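Local coordinates for protein Rho guanyl nucleotide exchange factor (Rom2), putative (Aspergillus fumigatus Af293, PDB 5O51) that probably acts as a guanine-nucleotide exchange factor for Rho-type GTPases, this chain being its CNH domain, a beta-propeller, at residues 237-242 against 257-262; 289-292 against 297-300. All coordinates share one frame; numbering follows the deposited sequence.

How the interactions relate
Both contacts belong to the seven-bladed beta-propeller formed by the CNH domain, and they lie in consecutive blades. Interaction 1 comes first along the chain and ties the second strand of one blade, 239-244, to the loop that leads from its third strand, 247-251, to its short outermost strand, 264-265. Interaction 2 follows and pairs the third and fourth strands of the next blade, 287-292 and 298-303, as a hairpin with a bulge. The centres of interactions 1 and 2 are about 18 Å apart, and the nearest atoms of interactions 1 and 2 are about 4 Å apart, without touching. The turn between 287-292 and 298-303 reaches back to interaction 1, where E294 forms a salt bridge with R259 and S296 touches W262, so charge and the indole both link the two blades.

Interaction 1: residues 237-242 against 257-262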
ATOM      1  N   ASN A 237      14.981 -13.924   3.665  1.00 62.63           N
ATOM      2  CA  ASN A 237      15.460 -15.213   4.217  1.00 60.98           C
ATOM      3  C   ASN A 237      14.477 -15.605   5.319  1.00 58.95           C
ATOM      4  O   ASN A 237      13.262 -15.410   5.152  1.00 70.33           O
ATOM      5  CB  ASN A 237      16.898 -15.096   4.780  1.00 60.07           C
ATOM      6  CG  ASN A 237      17.800 -14.271   3.892  1.00 72.95           C
ATOM      7  OD1 ASN A 237      18.535 -13.382   4.377  1.00 87.28           O
ATOM      8  ND2 ASN A 237      17.744 -14.540   2.577  1.00 67.42           N
ATOM      9  N   GLY A 238      14.973 -16.088   6.456  1.00 55.75           N
ATOM     10  CA  GLY A 238      14.114 -16.196   7.650  1.00 68.42           C
ATOM     11  C   GLY A 238      14.201 -15.051   8.651  1.00 62.83           C
ATOM     12  O   GLY A 238      13.948 -15.276   9.831  1.00 70.03           O
ATOM     13  N   GLU A 239      14.588 -13.847   8.202  1.00 66.70           N
ATOM     14  CA  GLU A 239      14.466 -12.612   9.018  1.00 67.22           C
ATOM     15  C   GLU A 239      13.330 -11.738   8.421  1.00 61.52           C
ATOM     16  O   GLU A 239      13.089 -11.778   7.228  1.00 60.36           O
ATOM     17  CB  GLU A 239      15.788 -11.803   9.027  1.00 68.57           C
ATOM     18  CG  GLU A 239      17.085 -12.569   9.317  1.00 72.68           C
ATOM     19  CD  GLU A 239      18.374 -11.750   9.049  1.00 80.44           C
ATOM     20  OE1 GLU A 239      18.436 -10.884   8.123  1.00 71.49           O
ATOM     21  OE2 GLU A 239      19.360 -11.988   9.786  1.00 88.47           O
ATOM     22  N   PHE A 240      12.684 -10.924   9.247  1.00 58.69           N
ATOM     23  CA  PHE A 240      11.780  -9.864   8.771  1.00 54.38           C
ATOM     24  C   PHE A 240      12.369  -8.479   8.978  1.00 48.94           C
ATOM     25  O   PHE A 240      12.892  -8.194  10.061  1.00 46.22           O
ATOM     26  CB  PHE A 240      10.511  -9.931   9.552  1.00 55.23           C
ATOM     27  CG  PHE A 240       9.775 -11.217   9.374  1.00 66.70           C
ATOM     28  CD1 PHE A 240      10.154 -12.361  10.083  1.00 80.15           C
ATOM     29  CD2 PHE A 240       8.686 -11.297   8.523  1.00 64.19           C
ATOM     30  CE1 PHE A 240       9.453 -13.560   9.940  1.00 86.55           C
ATOM     31  CE2 PHE A 240       7.972 -12.490   8.381  1.00 74.57           C
ATOM     32  CZ  PHE A 240       8.356 -13.621   9.082  1.00 81.16           C
ATOM     33  N   LEU A 241      12.288  -7.640   7.953  1.00 40.66           N
ATOM     34  CA  LEU A 241      12.595  -6.223   8.057  1.00 40.04           C
ATOM     35  C   LEU A 241      11.347  -5.494   8.435  1.00 37.00           C
ATOM     36  O   LEU A 241      10.365  -5.545   7.672  1.00 43.61           O
ATOM     37  CB  LEU A 241      13.130  -5.655   6.762  1.00 39.86           C
ATOM     38  CG  LEU A 241      13.393  -4.109   6.737  1.00 39.83           C
ATOM     39  CD1 LEU A 241      14.474  -3.747   7.739  1.00 40.39           C
ATOM     40  CD2 LEU A 241      13.833  -3.670   5.367  1.00 40.20           C
ATOM     41  N   LEU A 242      11.378  -4.847   9.605  1.00 34.97           N
ATOM     42  CA  LEU A 242      10.259  -4.095  10.162  1.00 39.05           C
ATOM     43  C   LEU A 242      10.485  -2.603   9.964  1.00 36.48           C
ATOM     44  O   LEU A 242      11.566  -2.086  10.299  1.00 35.82           O
ATOM     45  CB  LEU A 242      10.146  -4.421  11.634  1.00 42.57           C
ATOM     46  CG  LEU A 242       9.794  -5.899  11.987  1.00 46.72           C
ATOM     47  CD1 LEU A 242       9.676  -5.990  13.514  1.00 49.38           C
ATOM     48  CD2 LEU A 242       8.454  -6.375  11.456  1.00 51.29           C
ATOM     49  N   ARG A 257      15.367  -9.739  18.193  1.00 48.40           N
ATOM     50  CA  ARG A 257      16.206  -8.887  17.336  1.00 51.49           C
ATOM     51  C   ARG A 257      17.181  -9.748  16.530  1.00 55.85           C
ATOM     52  O   ARG A 257      17.649 -10.771  17.010  1.00 57.54           O
ATOM     53  CB  ARG A 257      16.967  -7.862  18.162  1.00 45.26           C
ATOM     54  CG  ARG A 257      17.885  -6.914  17.406  1.00 47.74           C
ATOM     55  CD  ARG A 257      17.077  -5.795  16.787  1.00 49.29           C
ATOM     56  NE  ARG A 257      17.896  -4.724  16.196  1.00 47.90           N
ATOM     57  CZ  ARG A 257      18.365  -3.652  16.836  1.00 48.13           C
ATOM     58  NH1 ARG A 257      18.169  -3.456  18.155  1.00 42.24           N
ATOM     59  NH2 ARG A 257      19.059  -2.757  16.139  1.00 48.89           N
ATOM     60  N   ALA A 258      17.468  -9.325  15.312  1.00 49.51           N
ATOM     61  CA  ALA A 258      18.553  -9.873  14.514  1.00 52.22           C
ATOM     62  C   ALA A 258      19.417  -8.694  13.995  1.00 49.81           C
ATOM     63  O   ALA A 258      18.931  -7.576  13.883  1.00 48.85           O
ATOM     64  CB  ALA A 258      17.982 -10.710  13.350  1.00 52.09           C
ATOM     65  N   ARG A 259      20.678  -8.979  13.644  1.00 50.12           N
ATOM     66  CA  ARG A 259      21.701  -7.992  13.375  1.00 48.58           C
ATOM     67  C   ARG A 259      21.537  -6.862  14.402  1.00 55.21           C
ATOM     68  O   ARG A 259      21.079  -5.749  14.056  1.00 47.91           O
ATOM     69  CB  ARG A 259      21.580  -7.465  11.949  1.00 57.99           C
ATOM     70  CG  ARG A 259      21.460  -8.530  10.860  1.00 57.54           C
ATOM     71  CD  ARG A 259      21.619  -7.896   9.468  1.00 60.85           C
ATOM     72  NE  ARG A 259      20.789  -8.585   8.461  1.00 69.10           N
ATOM     73  CZ  ARG A 259      20.722  -8.280   7.160  1.00 69.59           C
ATOM     74  NH1 ARG A 259      21.441  -7.279   6.626  1.00 69.26           N
ATOM     75  NH2 ARG A 259      19.931  -9.010   6.381  1.00 68.95           N
ATOM     76  N   PRO A 260      21.896  -7.147  15.669  1.00 54.70           N
ATOM     77  CA  PRO A 260      21.599  -6.235  16.801  1.00 50.59           C
ATOM     78  C   PRO A 260      22.329  -4.916  16.730  1.00 48.83           C
ATOM     79  O   PRO A 260      21.926  -3.961  17.380  1.00 49.08           O
ATOM     80  CB  PRO A 260      22.033  -7.052  18.041  1.00 53.00           C
ATOM     81  CG  PRO A 260      23.058  -7.981  17.535  1.00 51.14           C
ATOM     82  CD  PRO A 260      22.800  -8.246  16.070  1.00 48.85           C
ATOM     83  N   ASP A 261      23.404  -4.847  15.943  1.00 46.60           N
ATOM     84  CA  ASP A 261      24.092  -3.592  15.730  1.00 50.50           C
ATOM     85  C   ASP A 261      23.586  -2.736  14.554  1.00 49.74           C
ATOM     86  O   ASP A 261      24.114  -1.627  14.308  1.00 48.59           O
ATOM     87  CB  ASP A 261      25.588  -3.860  15.605  1.00 50.63           C
ATOM     88  CG  ASP A 261      26.168  -4.478  16.902  1.00 65.16           C
ATOM     89  OD1 ASP A 261      25.758  -4.087  18.051  1.00 62.20           O
ATOM     90  OD2 ASP A 261      27.026  -5.375  16.759  1.00 66.59           O
ATOM     91  N   TRP A 262      22.535  -3.208  13.895  1.00 48.23           N
ATOM     92  CA  TRP A 262      22.013  -2.602  12.643  1.00 45.94           C
ATOM     93  C   TRP A 262      20.739  -1.929  12.979  1.00 39.76           C
ATOM     94  O   TRP A 262      19.817  -2.559  13.506  1.00 38.51           O
ATOM     95  CB  TRP A 262      21.759  -3.686  11.568  1.00 45.07           C
ATOM     96  CG  TRP A 262      21.519  -3.207  10.140  1.00 40.54           C
ATOM     97  CD1 TRP A 262      22.425  -3.190   9.130  1.00 38.81           C
ATOM     98  CD2 TRP A 262      20.276  -2.732   9.567  1.00 36.99           C
ATOM     99  NE1 TRP A 262      21.831  -2.773   7.981  1.00 42.21           N
ATOM    100  CE2 TRP A 262      20.516  -2.468   8.235  1.00 38.46           C
ATOM    101  CE3 TRP A 262      18.994  -2.516  10.071  1.00 41.65           C
ATOM    102  CZ2 TRP A 262      19.538  -1.943   7.388  1.00 39.82           C
ATOM    103  CZ3 TRP A 262      18.004  -2.019   9.210  1.00 38.90           C
ATOM    104  CH2 TRP A 262      18.290  -1.733   7.898  1.00 38.59           C
TER
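E239 and A258 are the residues whose CA atoms come nearest, 7.4 Å apart, too far for strand pairing, so side chains make the contact between the strand 239-242 and the loop 257-262. A salt bridge carries it. R259 NH2 donates to E239 OE1 at 3.0 Å, the oxygen lying in the guanidinium plane and being met nearly along its C-O axis. A weak bond runs from R259 NE to the same OE1 at 3.3 Å, and the planes of the two groups are 37° apart. R259 NH1 has a second acid, E294. E239 stands with CG anti to its carbonyl carbon (chi1 -48°) and an extended chain beyond, which carries the carboxylate across to the loop; the short side chain of A258 lies against it, CB 4.0 Å from E239 OE2. L241 CD1 meets W262 CZ3 obliquely at 4.2 Å, an apolar contact suited to two buried residues. The loop is braced by a type I turn from R259 to W262, and R257 NH2 donates to W262 O at 2.7 Å. F250 of strand 247-251 touches both segments: E239 and L241 on one, R259 (cation-pi) and W262 on the other, while its backbone bonds to A258, fastening the loop to the blade.

Interaction 2: residues 289-292 against 297-300; sequences EIRH and ELIH
I290 pairs with H300 and R291 with L298 in an antiparallel hairpin, and the shift of one residue between these pairs is a classic beta bulge. The tight part is the backbone: I290 N donates to H300 O at 2.8 Å, and I290 O in return accepts from both I299 N at 2.8 Å and H300 N at 3.2 Å. Nearer the turn H292 N bonds to E297 O at 3.0 Å. Apolar I290 suits its buried place, CG2 facing I299 CB, while Y279 and L281 of strand 279-284 pack on it. The long aliphatic stem of R291 bends at chi2 (-88°) and lays CD on L298 CA at 3.7 Å. The side chain of L298 crosses that of E289 at about a right angle, L298 CD1 3.9 Å from E289 CG. The solvent side is that of 297-300, whose residues are exposed although their backbones are bonded; 298-303 is the outermost strand of the blade. There E297 lies alongside H292, OE2 4.0 Å from H292 CB, but this carboxylate is hydrogen-bonded to T295. Within 289-292, R291 NE and NH2 both donate to E289 OE2 in a salt bridge, NE at 2.7 Å. E289 OE1 accepts from E267 N, so both oxygens of this buried acid have donors, which would be expected to favour its ionised form.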
ATOM      1  N   GLU A 289      13.993   9.101   1.073  1.00 31.50           N
ATOM      2  CA  GLU A 289      15.305   8.738   1.647  1.00 32.81           C
ATOM      3  C   GLU A 289      15.686   7.353   1.224  1.00 29.78           C
ATOM      4  O   GLU A 289      14.993   6.405   1.541  1.00 31.00           O
ATOM      5  CB  GLU A 289      15.297   8.843   3.188  1.00 30.47           C
ATOM      6  CG  GLU A 289      16.685   8.773   3.881  1.00 32.90           C
ATOM      7  CD  GLU A 289      16.652   9.012   5.404  1.00 34.80           C
ATOM      8  OE1 GLU A 289      15.658   9.564   5.972  1.00 32.74           O
ATOM      9  OE2 GLU A 289      17.622   8.580   6.042  1.00 36.13           O
ATOM     10  N   ILE A 290      16.845   7.248   0.606  1.00 30.32           N
ATOM     11  CA  ILE A 290      17.366   5.946   0.107  1.00 36.21           C
ATOM     12  C   ILE A 290      18.633   5.456   0.893  1.00 35.25           C
ATOM     13  O   ILE A 290      19.650   6.153   0.903  1.00 35.53           O
ATOM     14  CB  ILE A 290      17.629   6.018  -1.387  1.00 37.93           C
ATOM     15  CG1 ILE A 290      16.341   6.504  -2.107  1.00 40.21           C
ATOM     16  CG2 ILE A 290      18.154   4.682  -1.908  1.00 37.57           C
ATOM     17  CD1 ILE A 290      16.655   6.927  -3.544  1.00 41.09           C
ATOM     18  N   ARG A 291      18.486   4.304   1.598  1.00 35.58           N
ATOM     19  CA  ARG A 291      19.583   3.659   2.344  1.00 37.12           C
ATOM     20  C   ARG A 291      19.956   2.270   1.756  1.00 38.58           C
ATOM     21  O   ARG A 291      19.097   1.539   1.214  1.00 36.64           O
ATOM     22  CB  ARG A 291      19.241   3.421   3.819  1.00 34.80           C
ATOM     23  CG  ARG A 291      18.714   4.633   4.619  1.00 39.40           C
ATOM     24  CD  ARG A 291      19.808   5.441   5.222  1.00 39.81           C
ATOM     25  NE  ARG A 291      19.289   6.418   6.146  1.00 45.09           N
ATOM     26  CZ  ARG A 291      19.543   6.487   7.460  1.00 41.90           C
ATOM     27  NH1 ARG A 291      20.368   5.612   8.069  1.00 38.44           N
ATOM     28  NH2 ARG A 291      18.950   7.468   8.179  1.00 40.08           N
ATOM     29  N   HIS A 292      21.233   1.914   1.976  1.00 37.50           N
ATOM     30  CA  HIS A 292      21.799   0.564   1.709  1.00 36.15           C
ATOM     31  C   HIS A 292      21.391  -0.473   2.753  1.00 39.34           C
ATOM     32  O   HIS A 292      21.672  -0.330   3.918  1.00 37.21           O
ATOM     33  CB  HIS A 292      23.316   0.649   1.638  1.00 37.34           C
ATOM     34  CG  HIS A 292      23.932  -0.425   0.812  1.00 40.35           C
ATOM     35  ND1 HIS A 292      24.098  -1.690   1.291  1.00 38.09           N
ATOM     36  CD2 HIS A 292      24.476  -0.412  -0.432  1.00 40.10           C
ATOM     37  CE1 HIS A 292      24.664  -2.443   0.362  1.00 44.11           C
ATOM     38  NE2 HIS A 292      24.906  -1.686  -0.689  1.00 42.94           N
ATOM     39  N   GLU A 297      23.884   2.711   5.559  1.00 34.36           N
ATOM     40  CA  GLU A 297      24.305   4.061   5.212  1.00 42.23           C
ATOM     41  C   GLU A 297      23.346   4.754   4.213  1.00 41.69           C
ATOM     42  O   GLU A 297      22.715   4.096   3.354  1.00 40.07           O
ATOM     43  CB  GLU A 297      25.725   4.023   4.595  1.00 43.00           C
ATOM     44  CG  GLU A 297      25.729   3.563   3.125  1.00 58.97           C
ATOM     45  CD  GLU A 297      27.050   2.994   2.551  1.00 63.53           C
ATOM     46  OE1 GLU A 297      27.997   3.778   2.309  1.00 65.88           O
ATOM     47  OE2 GLU A 297      27.089   1.780   2.244  1.00 54.35           O
ATOM     48  N   LEU A 298      23.352   6.077   4.286  1.00 37.31           N
ATOM     49  CA  LEU A 298      22.607   6.978   3.440  1.00 38.60           C
ATOM     50  C   LEU A 298      23.196   6.990   2.036  1.00 44.04           C
ATOM     51  O   LEU A 298      24.365   7.259   1.877  1.00 39.81           O
ATOM     52  CB  LEU A 298      22.649   8.410   4.007  1.00 35.67           C
ATOM     53  CG  LEU A 298      21.970   9.473   3.148  1.00 38.25           C
ATOM     54  CD1 LEU A 298      20.477   9.109   2.958  1.00 40.20           C
ATOM     55  CD2 LEU A 298      22.108  10.825   3.762  1.00 38.67           C
ATOM     56  N   ILE A 299      22.370   6.723   1.023  1.00 39.17           N
ATOM     57  CA  ILE A 299      22.801   6.789  -0.383  1.00 38.47           C
ATOM     58  C   ILE A 299      22.339   8.060  -1.059  1.00 41.05           C
ATOM     59  O   ILE A 299      23.137   8.674  -1.746  1.00 43.32           O
ATOM     60  CB  ILE A 299      22.240   5.594  -1.169  1.00 42.34           C
ATOM     61  CG1 ILE A 299      22.775   4.278  -0.600  1.00 41.39           C
ATOM     62  CG2 ILE A 299      22.522   5.678  -2.692  1.00 47.32           C
ATOM     63  CD1 ILE A 299      24.238   4.014  -0.961  1.00 45.05           C
ATOM     64  N   HIS A 300      21.047   8.421  -0.944  1.00 40.54           N
ATOM     65  CA  HIS A 300      20.499   9.560  -1.693  1.00 39.94           C
ATOM     66  C   HIS A 300      19.241  10.076  -0.985  1.00 35.96           C
ATOM     67  O   HIS A 300      18.493   9.332  -0.328  1.00 32.87           O
ATOM     68  CB  HIS A 300      20.332   9.178  -3.211  1.00 44.78           C
ATOM     69  CG  HIS A 300      20.077  10.345  -4.108  1.00 58.85           C
ATOM     70  ND1 HIS A 300      20.808  11.519  -4.037  1.00 63.44           N
ATOM     71  CD2 HIS A 300      19.132  10.552  -5.066  1.00 60.94           C
ATOM     72  CE1 HIS A 300      20.342  12.389  -4.924  1.00 57.95           C
ATOM     73  NE2 HIS A 300      19.322  11.833  -5.553  1.00 62.75           N
TER